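Local coordinates for protein phosphoribosylaminoimidazole-succinocarboxamide synthase (Saccharomyces cerevisiae, PDB 1OBG) that joins CAIR and L-aspartate to form SAICAR, at the cost of ATP, which is cleaved to ADP and phosphate, in de novo purine biosynthesis, at residues K216-I221 with L230-L235; N69-H74 with V195-K200; P115-V120 with T159-A164; L30-T35 with L106-H111. All coordinates share one frame; numbering follows the deposited sequence.

Contact 1: residues K216-I221 with L230-L235; sequences KFEFGI and LVDEVL. With AMP (adenosine monophosphate), chain B.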
# COMPACT_ATOMS: atom_id res chain seq x y z
N LYS A 216 2.64 -5.30 1.88
CA LYS A 216 3.11 -4.82 3.16
C LYS A 216 1.86 -4.45 3.99
O LYS A 216 1.08 -3.58 3.60
CB LYS A 216 4.02 -3.61 2.91
CG LYS A 216 4.57 -2.93 4.17
CD LYS A 216 5.52 -1.78 3.82
CE LYS A 216 4.82 -0.42 3.84
NZ LYS A 216 3.57 -0.41 4.69
N PHE A 217 1.65 -5.11 5.12
CA PHE A 217 0.57 -4.70 6.01
C PHE A 217 1.18 -3.90 7.15
O PHE A 217 2.35 -4.09 7.51
CB PHE A 217 -0.15 -5.91 6.64
CG PHE A 217 -0.98 -6.74 5.67
CD1 PHE A 217 -2.04 -6.18 4.93
CD2 PHE A 217 -0.71 -8.10 5.51
CE1 PHE A 217 -2.82 -6.98 4.05
CE2 PHE A 217 -1.48 -8.90 4.65
CZ PHE A 217 -2.51 -8.35 3.92
N GLU A 218 0.38 -3.03 7.75
CA GLU A 218 0.73 -2.51 9.05
C GLU A 218 -0.43 -2.73 10.00
O GLU A 218 -1.57 -2.59 9.61
CB GLU A 218 1.09 -1.03 8.93
CG GLU A 218 2.46 -0.87 8.30
CD GLU A 218 2.89 0.57 8.17
OE1 GLU A 218 4.00 0.78 7.65
OE2 GLU A 218 2.13 1.47 8.57
N PHE A 219 -0.10 -3.09 11.24
CA PHE A 219 -1.07 -3.42 12.24
C PHE A 219 -0.89 -2.53 13.46
O PHE A 219 0.23 -2.20 13.88
CB PHE A 219 -0.92 -4.87 12.69
CG PHE A 219 -1.26 -5.90 11.62
CD1 PHE A 219 -2.45 -5.85 10.92
CD2 PHE A 219 -0.38 -6.92 11.34
CE1 PHE A 219 -2.76 -6.81 9.94
CE2 PHE A 219 -0.70 -7.88 10.36
CZ PHE A 219 -1.88 -7.81 9.66
N GLY A 220 -2.03 -2.16 14.01
CA GLY A 220 -2.09 -1.54 15.31
C GLY A 220 -2.67 -2.53 16.29
O GLY A 220 -3.12 -3.62 15.92
N ILE A 221 -2.66 -2.14 17.55
CA ILE A 221 -3.14 -2.99 18.62
C ILE A 221 -3.99 -2.14 19.55
O ILE A 221 -3.59 -1.03 19.94
CB ILE A 221 -1.94 -3.66 19.35
CG1 ILE A 221 -2.43 -4.60 20.45
CG2 ILE A 221 -0.93 -2.61 19.86
CD1 ILE A 221 -1.48 -5.76 20.75
N LEU A 230 -6.12 -3.47 11.50
CA LEU A 230 -5.51 -3.16 10.22
C LEU A 230 -5.45 -1.64 10.09
O LEU A 230 -6.46 -0.95 10.19
CB LEU A 230 -6.31 -3.75 9.07
CG LEU A 230 -5.70 -3.79 7.68
CD1 LEU A 230 -4.29 -4.39 7.70
CD2 LEU A 230 -6.64 -4.56 6.76
N VAL A 231 -4.25 -1.13 9.88
CA VAL A 231 -4.11 0.31 9.74
C VAL A 231 -3.48 0.65 8.37
O VAL A 231 -3.37 -0.20 7.49
CB VAL A 231 -3.40 0.96 10.98
CG1 VAL A 231 -4.12 0.57 12.29
CG2 VAL A 231 -1.90 0.56 11.06
N ASP A 232 -3.10 1.90 8.17
CA ASP A 232 -2.44 2.27 6.92
C ASP A 232 -3.31 1.96 5.69
O ASP A 232 -4.52 1.85 5.80
CB ASP A 232 -1.08 1.59 6.81
CG ASP A 232 -0.10 2.39 5.98
OD1 ASP A 232 -0.10 3.64 6.10
OD2 ASP A 232 0.70 1.86 5.18
N GLU A 233 -2.70 1.86 4.52
CA GLU A 233 -3.44 1.50 3.31
C GLU A 233 -3.21 0.03 3.06
O GLU A 233 -2.20 -0.54 3.47
CB GLU A 233 -3.01 2.36 2.09
CG GLU A 233 -2.32 1.59 0.96
CD GLU A 233 -1.67 2.49 -0.11
OE1 GLU A 233 -0.44 2.33 -0.31
OE2 GLU A 233 -2.36 3.32 -0.75
N VAL A 234 -4.18 -0.58 2.40
CA VAL A 234 -4.20 -2.00 2.21
C VAL A 234 -4.28 -2.36 0.72
O VAL A 234 -5.17 -1.87 0.00
CB VAL A 234 -5.41 -2.59 3.02
CG1 VAL A 234 -6.70 -1.85 2.69
CG2 VAL A 234 -5.59 -4.04 2.73
N LEU A 235 -3.34 -3.19 0.28
CA LEU A 235 -3.40 -3.90 -1.01
C LEU A 235 -3.58 -2.98 -2.22
O LEU A 235 -4.34 -3.29 -3.16
CB LEU A 235 -4.51 -4.96 -0.98
CG LEU A 235 -4.36 -6.42 -0.54
CD1 LEU A 235 -2.93 -7.02 -0.64
CD2 LEU A 235 -5.00 -6.67 0.82
P AMP B . 2.66 7.20 5.30
O1P AMP B . 2.25 6.10 4.31
O2P AMP B . 2.14 8.54 4.92
O3P AMP B . 4.27 7.25 5.43
O5' AMP B . 2.03 6.86 6.74
C5' AMP B . 2.17 7.82 7.75
C4' AMP B . 2.34 7.10 9.07
O4' AMP B . 1.06 6.85 9.62
C3' AMP B . 3.03 5.75 8.88
O3' AMP B . 4.12 5.68 9.77
C2' AMP B . 1.97 4.73 9.28
O2' AMP B . 2.57 3.67 9.98
C1' AMP B . 1.08 5.57 10.19
N9 AMP B . -0.31 5.07 10.34
C8 AMP B . -1.11 4.43 9.43
N7 AMP B . -2.30 4.18 10.03
C5 AMP B . -2.27 4.65 11.30
C6 AMP B . -3.19 4.67 12.36
N6 AMP B . -4.47 4.32 12.18
N1 AMP B . -2.81 5.24 13.56
C2 AMP B . -1.56 5.80 13.73
N3 AMP B . -0.66 5.78 12.68
C4 AMP B . -1.01 5.22 11.49
O HOH W 1 -0.96 -3.86 1.71
O HOH W 2 0.74 -0.91 4.25
O HOH W 3 -1.86 -2.29 6.27

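Contact 2: residues N69-H74 with V195-K200; sequences NDVRNH and VKLYSK. With AMP (adenosine monophosphate), chain B.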
# COMPACT_ATOMS: atom_id res chain seq x y z
N ASN A 69 -15.09 -8.85 7.79
CA ASN A 69 -15.35 -9.94 8.73
C ASN A 69 -14.06 -10.57 9.27
O ASN A 69 -14.12 -11.35 10.21
CB ASN A 69 -16.21 -11.02 8.08
CG ASN A 69 -17.62 -10.52 7.72
OD1 ASN A 69 -18.21 -10.95 6.72
ND2 ASN A 69 -18.17 -9.62 8.53
N ASP A 70 -12.91 -10.24 8.69
CA ASP A 70 -11.68 -10.94 9.01
C ASP A 70 -10.81 -10.18 9.98
O ASP A 70 -9.97 -10.75 10.67
CB ASP A 70 -10.88 -11.19 7.75
CG ASP A 70 -11.62 -12.05 6.76
OD1 ASP A 70 -11.88 -13.22 7.10
OD2 ASP A 70 -12.00 -11.64 5.64
N VAL A 71 -10.99 -8.87 10.02
CA VAL A 71 -10.14 -8.04 10.85
C VAL A 71 -10.78 -6.68 11.05
O VAL A 71 -11.43 -6.16 10.14
CB VAL A 71 -8.69 -7.93 10.23
CG1 VAL A 71 -8.71 -7.20 8.87
CG2 VAL A 71 -7.70 -7.31 11.21
N ARG A 72 -10.60 -6.13 12.24
CA ARG A 72 -11.00 -4.75 12.51
C ARG A 72 -10.07 -3.83 11.75
O ARG A 72 -8.88 -4.15 11.59
CB ARG A 72 -10.84 -4.42 13.98
CG ARG A 72 -12.07 -4.66 14.84
CD ARG A 72 -11.85 -4.29 16.34
NE ARG A 72 -11.80 -2.85 16.60
CZ ARG A 72 -11.36 -2.30 17.74
NH1 ARG A 72 -10.92 -3.07 18.74
NH2 ARG A 72 -11.36 -0.98 17.90
N ASN A 73 -10.58 -2.71 11.27
CA ASN A 73 -9.70 -1.74 10.62
C ASN A 73 -9.81 -0.37 11.29
O ASN A 73 -10.68 -0.17 12.17
CB ASN A 73 -9.97 -1.65 9.12
CG ASN A 73 -11.39 -1.24 8.80
OD1 ASN A 73 -12.16 -2.00 8.17
ND2 ASN A 73 -11.76 -0.05 9.22
N HIS A 74 -8.96 0.56 10.88
CA HIS A 74 -8.93 1.86 11.53
C HIS A 74 -9.94 2.91 11.05
O HIS A 74 -9.94 4.04 11.55
CB HIS A 74 -7.49 2.44 11.55
CG HIS A 74 -6.92 2.81 10.20
ND1 HIS A 74 -7.48 2.43 8.99
CD2 HIS A 74 -5.81 3.52 9.89
CE1 HIS A 74 -6.75 2.91 8.00
NE2 HIS A 74 -5.73 3.56 8.52
N VAL A 195 -0.89 -13.77 7.09
CA VAL A 195 -0.97 -14.82 6.08
C VAL A 195 -2.42 -15.05 5.66
O VAL A 195 -2.70 -15.18 4.46
CB VAL A 195 -0.27 -16.07 6.56
CG1 VAL A 195 -0.48 -17.21 5.60
CG2 VAL A 195 1.23 -15.76 6.62
N LYS A 196 -3.33 -15.08 6.63
CA LYS A 196 -4.76 -15.21 6.35
C LYS A 196 -5.25 -14.10 5.43
O LYS A 196 -5.93 -14.38 4.46
CB LYS A 196 -5.57 -15.21 7.65
CG LYS A 196 -7.09 -15.07 7.41
CD LYS A 196 -7.93 -15.22 8.64
CE LYS A 196 -9.39 -15.33 8.17
NZ LYS A 196 -10.38 -15.04 9.22
N LEU A 197 -4.90 -12.84 5.72
CA LEU A 197 -5.44 -11.74 4.89
C LEU A 197 -4.85 -11.77 3.49
O LEU A 197 -5.52 -11.59 2.47
CB LEU A 197 -5.14 -10.38 5.55
CG LEU A 197 -5.76 -10.09 6.92
CD1 LEU A 197 -5.36 -8.69 7.41
CD2 LEU A 197 -7.27 -10.24 6.91
N TYR A 198 -3.56 -12.01 3.43
CA TYR A 198 -2.89 -12.00 2.14
C TYR A 198 -3.44 -13.09 1.21
O TYR A 198 -3.72 -12.84 0.05
CB TYR A 198 -1.37 -12.17 2.31
CG TYR A 198 -0.72 -12.47 0.99
CD1 TYR A 198 -0.47 -11.44 0.07
CD2 TYR A 198 -0.38 -13.79 0.64
CE1 TYR A 198 0.10 -11.71 -1.15
CE2 TYR A 198 0.20 -14.07 -0.62
CZ TYR A 198 0.44 -13.03 -1.49
OH TYR A 198 1.02 -13.29 -2.72
N SER A 199 -3.59 -14.29 1.74
CA SER A 199 -4.01 -15.45 0.95
C SER A 199 -5.38 -15.22 0.39
O SER A 199 -5.63 -15.43 -0.79
CB SER A 199 -4.03 -16.67 1.87
OG SER A 199 -4.15 -17.87 1.15
N LYS A 200 -6.29 -14.78 1.25
CA LYS A 200 -7.64 -14.43 0.81
C LYS A 200 -7.62 -13.43 -0.36
O LYS A 200 -8.26 -13.65 -1.37
CB LYS A 200 -8.44 -13.86 2.00
CG LYS A 200 -9.88 -13.54 1.65
CD LYS A 200 -10.68 -13.09 2.87
CE LYS A 200 -12.06 -12.62 2.42
NZ LYS A 200 -13.02 -12.78 3.54
P AMP B . 2.66 7.20 5.30
O1P AMP B . 2.25 6.10 4.31
O2P AMP B . 2.14 8.54 4.92
O3P AMP B . 4.27 7.25 5.43
O5' AMP B . 2.03 6.86 6.74
C5' AMP B . 2.17 7.82 7.75
C4' AMP B . 2.34 7.10 9.07
O4' AMP B . 1.06 6.85 9.62
C3' AMP B . 3.03 5.75 8.88
O3' AMP B . 4.12 5.68 9.77
C2' AMP B . 1.97 4.73 9.28
O2' AMP B . 2.57 3.67 9.98
C1' AMP B . 1.08 5.57 10.19
N9 AMP B . -0.31 5.07 10.34
C8 AMP B . -1.11 4.43 9.43
N7 AMP B . -2.30 4.18 10.03
C5 AMP B . -2.27 4.65 11.30
C6 AMP B . -3.19 4.67 12.36
N6 AMP B . -4.47 4.32 12.18
N1 AMP B . -2.81 5.24 13.56
C2 AMP B . -1.56 5.80 13.73
N3 AMP B . -0.66 5.78 12.68
C4 AMP B . -1.01 5.22 11.49
O HOH W 4 -9.48 -13.33 10.79

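Contact 3: residues P115-V120 with T159-A164; sequences PLEVIV and TPSTKA. With AMP (adenosine monophosphate), chain B.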
# COMPACT_ATOMS: atom_id res chain seq x y z
N PRO A 115 5.37 -2.40 15.95
CA PRO A 115 6.56 -1.85 15.28
C PRO A 115 7.25 -2.85 14.32
O PRO A 115 8.43 -3.18 14.52
CB PRO A 115 7.46 -1.46 16.46
CG PRO A 115 7.15 -2.48 17.52
CD PRO A 115 5.64 -2.76 17.37
N LEU A 116 6.52 -3.31 13.30
CA LEU A 116 7.03 -4.22 12.27
C LEU A 116 6.41 -3.80 10.96
O LEU A 116 5.28 -3.29 10.96
CB LEU A 116 6.54 -5.65 12.54
CG LEU A 116 7.03 -6.46 13.74
CD1 LEU A 116 6.29 -7.80 13.81
CD2 LEU A 116 8.55 -6.66 13.64
N GLU A 117 7.13 -3.98 9.85
CA GLU A 117 6.49 -3.94 8.56
C GLU A 117 6.14 -5.41 8.31
O GLU A 117 7.00 -6.28 8.25
CB GLU A 117 7.40 -3.41 7.44
CG GLU A 117 7.89 -1.96 7.60
CD GLU A 117 6.79 -0.91 7.55
OE1 GLU A 117 5.59 -1.23 7.57
OE2 GLU A 117 7.14 0.29 7.49
N VAL A 118 4.85 -5.67 8.20
CA VAL A 118 4.38 -7.04 8.11
C VAL A 118 4.26 -7.38 6.63
O VAL A 118 3.22 -7.17 5.99
CB VAL A 118 3.07 -7.19 8.84
CG1 VAL A 118 2.59 -8.68 8.77
CG2 VAL A 118 3.27 -6.79 10.28
N ILE A 119 5.35 -7.89 6.08
CA ILE A 119 5.38 -8.17 4.65
C ILE A 119 5.11 -9.65 4.50
O ILE A 119 5.70 -10.47 5.20
CB ILE A 119 6.73 -7.80 4.03
CG1 ILE A 119 6.87 -6.28 4.04
CG2 ILE A 119 6.81 -8.37 2.60
CD1 ILE A 119 8.33 -5.77 4.18
N VAL A 120 4.20 -9.98 3.60
CA VAL A 120 3.92 -11.35 3.27
C VAL A 120 4.19 -11.53 1.79
O VAL A 120 3.78 -10.68 0.98
CB VAL A 120 2.42 -11.68 3.55
CG1 VAL A 120 2.12 -13.18 3.28
CG2 VAL A 120 2.05 -11.28 4.97
N THR A 159 7.73 -12.34 6.13
CA THR A 159 9.10 -11.85 6.09
C THR A 159 9.11 -10.42 6.62
O THR A 159 9.12 -9.47 5.84
CB THR A 159 9.72 -11.90 4.67
OG1 THR A 159 8.94 -11.11 3.75
CG2 THR A 159 9.67 -13.31 4.09
N PRO A 160 9.08 -10.28 7.94
CA PRO A 160 8.96 -8.95 8.54
C PRO A 160 10.25 -8.16 8.33
O PRO A 160 11.35 -8.73 8.13
CB PRO A 160 8.76 -9.25 10.02
CG PRO A 160 9.39 -10.62 10.24
CD PRO A 160 9.15 -11.36 8.95
N SER A 161 10.10 -6.85 8.38
CA SER A 161 11.24 -5.97 8.53
C SER A 161 10.93 -5.06 9.70
O SER A 161 9.76 -4.95 10.12
CB SER A 161 11.54 -5.23 7.23
OG SER A 161 10.77 -4.05 7.12
N THR A 162 11.96 -4.43 10.27
CA THR A 162 11.75 -3.46 11.34
C THR A 162 11.01 -2.30 10.74
O THR A 162 10.94 -2.16 9.51
CB THR A 162 13.07 -2.97 11.95
OG1 THR A 162 13.91 -2.48 10.89
CG2 THR A 162 13.85 -4.15 12.56
N LYS A 163 10.44 -1.47 11.59
CA LYS A 163 9.77 -0.27 11.13
C LYS A 163 10.58 0.90 11.68
O LYS A 163 10.35 1.35 12.80
CB LYS A 163 8.32 -0.26 11.63
CG LYS A 163 7.47 0.89 11.10
CD LYS A 163 5.98 0.61 11.34
CE LYS A 163 5.24 1.89 11.68
NZ LYS A 163 5.37 2.91 10.60
N ALA A 164 11.53 1.36 10.88
CA ALA A 164 12.54 2.27 11.39
C ALA A 164 12.00 3.68 11.67
O ALA A 164 11.29 4.25 10.84
CB ALA A 164 13.71 2.33 10.44
P AMP B . 2.66 7.20 5.30
O1P AMP B . 2.25 6.10 4.31
O2P AMP B . 2.14 8.54 4.92
O3P AMP B . 4.27 7.25 5.43
O5' AMP B . 2.03 6.86 6.74
C5' AMP B . 2.17 7.82 7.75
C4' AMP B . 2.34 7.10 9.07
O4' AMP B . 1.06 6.85 9.62
C3' AMP B . 3.03 5.75 8.88
O3' AMP B . 4.12 5.68 9.77
C2' AMP B . 1.97 4.73 9.28
O2' AMP B . 2.57 3.67 9.98
C1' AMP B . 1.08 5.57 10.19
N9 AMP B . -0.31 5.07 10.34
C8 AMP B . -1.11 4.43 9.43
N7 AMP B . -2.30 4.18 10.03
C5 AMP B . -2.27 4.65 11.30
C6 AMP B . -3.19 4.67 12.36
N6 AMP B . -4.47 4.32 12.18
N1 AMP B . -2.81 5.24 13.56
C2 AMP B . -1.56 5.80 13.73
N3 AMP B . -0.66 5.78 12.68
C4 AMP B . -1.01 5.22 11.49
O HOH W 5 10.82 -1.95 14.47

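Contact 4: residues L30-T35 with L106-H111; sequences LLFVAT and LLVHKH. With AMP (adenosine monophosphate), chain B; AMP (adenosine monophosphate), chain D.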
# COMPACT_ATOMS: atom_id res chain seq x y z
N LEU A 30 -7.31 10.90 12.62
CA LEU A 30 -6.51 11.48 11.56
C LEU A 30 -7.30 11.47 10.26
O LEU A 30 -8.25 10.67 10.09
CB LEU A 30 -5.23 10.68 11.34
CG LEU A 30 -4.36 10.57 12.59
CD1 LEU A 30 -3.42 9.38 12.44
CD2 LEU A 30 -3.56 11.85 12.77
N LEU A 31 -6.93 12.36 9.35
CA LEU A 31 -7.49 12.34 8.01
C LEU A 31 -6.34 12.05 7.04
O LEU A 31 -5.37 12.82 6.99
CB LEU A 31 -8.18 13.67 7.68
CG LEU A 31 -8.86 13.77 6.30
CD1 LEU A 31 -10.19 13.06 6.32
CD2 LEU A 31 -9.06 15.25 5.93
N PHE A 32 -6.46 10.97 6.28
CA PHE A 32 -5.44 10.59 5.29
C PHE A 32 -5.92 10.99 3.92
O PHE A 32 -6.98 10.52 3.48
CB PHE A 32 -5.28 9.07 5.25
CG PHE A 32 -4.48 8.49 6.37
CD1 PHE A 32 -4.01 7.18 6.29
CD2 PHE A 32 -4.20 9.21 7.51
CE1 PHE A 32 -3.26 6.63 7.33
CE2 PHE A 32 -3.44 8.65 8.56
CZ PHE A 32 -2.98 7.39 8.47
N VAL A 33 -5.16 11.83 3.23
CA VAL A 33 -5.61 12.33 1.95
C VAL A 33 -4.61 11.81 0.93
O VAL A 33 -3.42 12.14 1.00
CB VAL A 33 -5.63 13.87 1.89
CG1 VAL A 33 -6.20 14.35 0.55
CG2 VAL A 33 -6.41 14.46 3.09
N ALA A 34 -5.09 10.97 0.01
CA ALA A 34 -4.21 10.43 -1.01
C ALA A 34 -4.13 11.42 -2.19
O ALA A 34 -5.16 11.74 -2.83
CB ALA A 34 -4.71 9.04 -1.46
N THR A 35 -2.93 11.91 -2.46
CA THR A 35 -2.74 12.82 -3.57
C THR A 35 -2.45 12.04 -4.84
O THR A 35 -2.40 10.80 -4.84
CB THR A 35 -1.61 13.80 -3.32
OG1 THR A 35 -0.36 13.07 -3.27
CG2 THR A 35 -1.78 14.44 -1.94
N LEU A 106 -9.51 9.50 3.82
CA LEU A 106 -10.01 8.55 4.82
C LEU A 106 -9.88 9.09 6.21
O LEU A 106 -8.81 9.56 6.61
CB LEU A 106 -9.26 7.21 4.74
CG LEU A 106 -9.34 6.48 3.39
CD1 LEU A 106 -8.37 5.32 3.38
CD2 LEU A 106 -10.74 6.01 3.16
N LEU A 107 -10.99 9.00 6.94
CA LEU A 107 -11.06 9.40 8.34
C LEU A 107 -10.79 8.18 9.19
O LEU A 107 -11.50 7.16 9.10
CB LEU A 107 -12.46 10.00 8.63
CG LEU A 107 -12.56 10.71 9.98
CD1 LEU A 107 -11.75 12.02 9.99
CD2 LEU A 107 -14.03 10.95 10.37
N VAL A 108 -9.75 8.24 10.01
CA VAL A 108 -9.33 7.02 10.70
C VAL A 108 -9.03 7.24 12.16
O VAL A 108 -8.67 8.35 12.54
CB VAL A 108 -8.08 6.37 10.03
CG1 VAL A 108 -8.36 6.09 8.54
CG2 VAL A 108 -6.84 7.25 10.22
N HIS A 109 -9.17 6.18 12.96
CA HIS A 109 -8.78 6.21 14.36
C HIS A 109 -7.30 6.00 14.47
O HIS A 109 -6.75 5.06 13.86
CB HIS A 109 -9.46 5.09 15.14
CG HIS A 109 -10.93 5.28 15.32
ND1 HIS A 109 -11.87 4.43 14.76
CD2 HIS A 109 -11.63 6.21 16.01
CE1 HIS A 109 -13.08 4.84 15.10
NE2 HIS A 109 -12.97 5.92 15.86
N LYS A 110 -6.64 6.87 15.25
CA LYS A 110 -5.24 6.74 15.58
C LYS A 110 -5.07 5.54 16.51
O LYS A 110 -5.83 5.39 17.47
CB LYS A 110 -4.76 8.01 16.28
CG LYS A 110 -3.32 8.40 16.01
CD LYS A 110 -2.92 9.67 16.77
CE LYS A 110 -3.84 10.85 16.37
NZ LYS A 110 -3.33 12.23 16.71
N HIS A 111 -4.08 4.68 16.23
CA HIS A 111 -3.80 3.54 17.10
C HIS A 111 -2.33 3.39 17.37
O HIS A 111 -1.49 3.83 16.59
CB HIS A 111 -4.28 2.23 16.48
CG HIS A 111 -5.76 2.06 16.55
ND1 HIS A 111 -6.41 1.85 17.75
CD2 HIS A 111 -6.71 2.08 15.60
CE1 HIS A 111 -7.71 1.75 17.52
NE2 HIS A 111 -7.92 1.88 16.22
P AMP B . 2.66 7.20 5.30
O1P AMP B . 2.25 6.10 4.31
O2P AMP B . 2.14 8.54 4.92
O3P AMP B . 4.27 7.25 5.43
O5' AMP B . 2.03 6.86 6.74
C5' AMP B . 2.17 7.82 7.75
C4' AMP B . 2.34 7.10 9.07
O4' AMP B . 1.06 6.85 9.62
C3' AMP B . 3.03 5.75 8.88
O3' AMP B . 4.12 5.68 9.77
C2' AMP B . 1.97 4.73 9.28
O2' AMP B . 2.57 3.67 9.98
C1' AMP B . 1.08 5.57 10.19
N9 AMP B . -0.31 5.07 10.34
C8 AMP B . -1.11 4.43 9.43
N7 AMP B . -2.30 4.18 10.03
C5 AMP B . -2.27 4.65 11.30
C6 AMP B . -3.19 4.67 12.36
N6 AMP B . -4.47 4.32 12.18
N1 AMP B . -2.81 5.24 13.56
C2 AMP B . -1.56 5.80 13.73
N3 AMP B . -0.66 5.78 12.68
C4 AMP B . -1.01 5.22 11.49
P AMP D . -20.56 2.72 4.12
O1P AMP D . -19.45 1.68 4.35
O2P AMP D . -20.67 3.64 5.28
O3P AMP D . -21.97 1.98 3.81
O5' AMP D . -20.32 3.59 2.79
C5' AMP D . -20.53 4.99 2.76
C4' AMP D . -19.43 5.67 1.94
O4' AMP D . -18.58 6.39 2.82
C3' AMP D . -18.57 4.66 1.18
O3' AMP D . -18.14 5.17 -0.06
C2' AMP D . -17.38 4.49 2.12
O2' AMP D . -16.22 4.02 1.46
C1' AMP D . -17.26 5.87 2.75
N9 AMP D . -16.63 5.81 4.09
C8 AMP D . -16.98 5.00 5.15
N7 AMP D . -16.15 5.25 6.19
C5 AMP D . -15.27 6.20 5.80
C6 AMP D . -14.21 6.81 6.46
N6 AMP D . -13.84 6.38 7.67
N1 AMP D . -13.48 7.76 5.79
C2 AMP D . -13.78 8.11 4.49
N3 AMP D . -14.83 7.50 3.83
C4 AMP D . -15.56 6.56 4.48

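Contact 1: residues K216-I221 with L230-L235
F219 and L230 form a non-hydrogen-bonded antiparallel pair near the turn of a beta hairpin, with CA atoms 4.9 Å apart; beyond it the segment 230-235 departs from the sheet and enters the nucleotide pocket. Among backbone groups, V231 N donates to E218 O at 3.1 Å, with an almost straight N-H...O angle of 168°. Farther along, where the backbones have separated, a water accepts from L235 N and donates to K216 O, bridging the gap.

The apolar part centres on L230, whose CD1 approaches F219 CE1 to 3.6 Å and also meets F217 CD1. The F217 ring receives L235 CD2 and V234 CG2 at its edge.

Charged groups gather on the nucleotide side. K216 NZ forms a salt bridge to E218 OE1 at 3.2 Å, its hydrogen bond weak, and a long salt bridge to D232 OD2, while D232 OD1 has R20 as its stronger partner. The E218 chain is extended beyond CG (chi2 -179°), which carries its carboxylate out to the ribose: O2' of the AMP donates to E218 OE2 at 2.6 Å. A backbone group also holds the adenine, D232 N donating to N7 of the same AMP at 3.0 Å.

Contact 2: residues N69-H74 with V195-K200
The ammonium nitrogen NZ of K196 is held by two groups that both lead back to D70: it donates to D70 OD1 at 3.2 Å, and it also donates to a water that in turn donates to D70 O at 2.6 Å. The carboxylate oxygen is met on its anti side, 18° out of the carboxylate plane. The other oxygen has its own lysine, for K200 NZ reaches D70 OD2 at 2.6 Å by way of the syn lone pair. One aspartate thus binds two lysines a helical turn apart, and the two salt bridges together should limit rotation of its carboxylate. Both lysine chains run fully extended from the helix; in K200 the aliphatic part also travels past the acid, its CD lying 3.4 Å from D70 OD2. The K200 ammonium has a further cation-pi partner in F66.

Beneath the charges lies a small apolar contact. L197 CD2 touches D70 CB at 3.8 Å and V71 CG1 at 3.9 Å, the valine and leucine side chains crossing at about a right angle. L197 also rests on F217 and F219, and V71 on L230, so the apolar layer continues into the sheet. This is the join of helix 184-208 to a mixed sheet at the strand 72-73 margin, with a leucine packed inward and an Asp-Lys-Lys salt-bridge network toward the surface.

Contact 3: residues P115-V120 with T159-A164
E117 and S161 face each other as a hydrogen-bonded antiparallel pair, E117 N donating to S161 O at 2.8 Å and S161 N returning a bond to E117 O at 3.2 Å. The two bonds differ in approach: the donor to S161 O is tilted 28° from the carbonyl plane, whereas the one to E117 O lies in that plane, on a lone pair. Farther along, T159 N donates to I119 O at 2.9 Å, and a CA-H...O contact from P160 CA to E117 O adds to the pairing. At the other end a water accepts from K163 N and donates to P115 O.

Side chains on the E117 and S161 face meet closely, E117 CB lying 3.4 Å from S161 OG. I119 spreads over T159, its CB 3.4 Å from T159 O and its CG2 near OG1, a hydroxyl whose bonding partner is R121. These segments join strands 112-121 and 152-162 of the mixed sheet. The former strand pairs on its other edge with 210-221, and V118 and V120, on the side turned from 159-164, pack on helix 184-208.

K163 crosses E117 at about a right angle, with its CG 3.7 Å from E117 OE2. Its CG is anti to the backbone N (chi1 -175°), and bends at chi3 and chi4 finish the path toward the AMP ribose, where NZ donates to O2' at 3.0 Å and, weakly, to O3' at 3.2 Å.

Contact 4: residues L30-T35 with L106-H111
An antiparallel strand pair of the four-stranded sheet, 30-34 beside 106-109, brings L30 against V108 and F32 against L106 and supplies part of two adenine sites. The axes of these two short strand segments approach to 4.8 Å and run 144° apart. Both hydrogen-bonded pairs are complete: L30 N donates to V108 O and V108 N to L30 O, each at 2.9 Å, and F32 N donates to L106 O at 2.8 Å while L106 N returns a bond to F32 O at 2.7 Å.

On the face carrying L30, F32, L106 and V108, the CG2 methyl of V108 sits over one face of the F32 ring, 18° off the ring normal, as a CH-pi contact. K110 crosses L30 at about a right angle, its CG 3.7 Å from L30 CD1, while its ammonium forms a salt bridge with E24. L31 and L107 meet through their CD1 methyls on the other face.

One AMP binds at L107, whose N donates to adenine N1 and whose O accepts from N6. The AMP near F32 uses the same two base atoms with two different residues: its N6 donates to H109 O at 2.9 Å, and H111 N donates to its N1 at 3.0 Å. The F32 ring turns its edge to that adenine, CZ lying 3.6 Å from C8.

Contact 4 opens first along the chain and crosses contact 2 in sequence, contact 3 is nested within the loop that contact 2 closes, and contact 1 follows last. Contacts 1, 2 and 3 reach the same mixed sheet, where strand 210-221 of contact 1 neighbours strand 112-121 of contact 3 and helix 184-208 of contact 2 precedes 210-221. Contact 4 belongs to the separate four-stranded sheet, its centre about 12 Å from that of contact 1 and about 21 Å from that of contact 3. H74 O probably bonds H109 N, tying contact 2 to contact 4. One AMP lies where the two sheets meet, drawing residues from all four contacts.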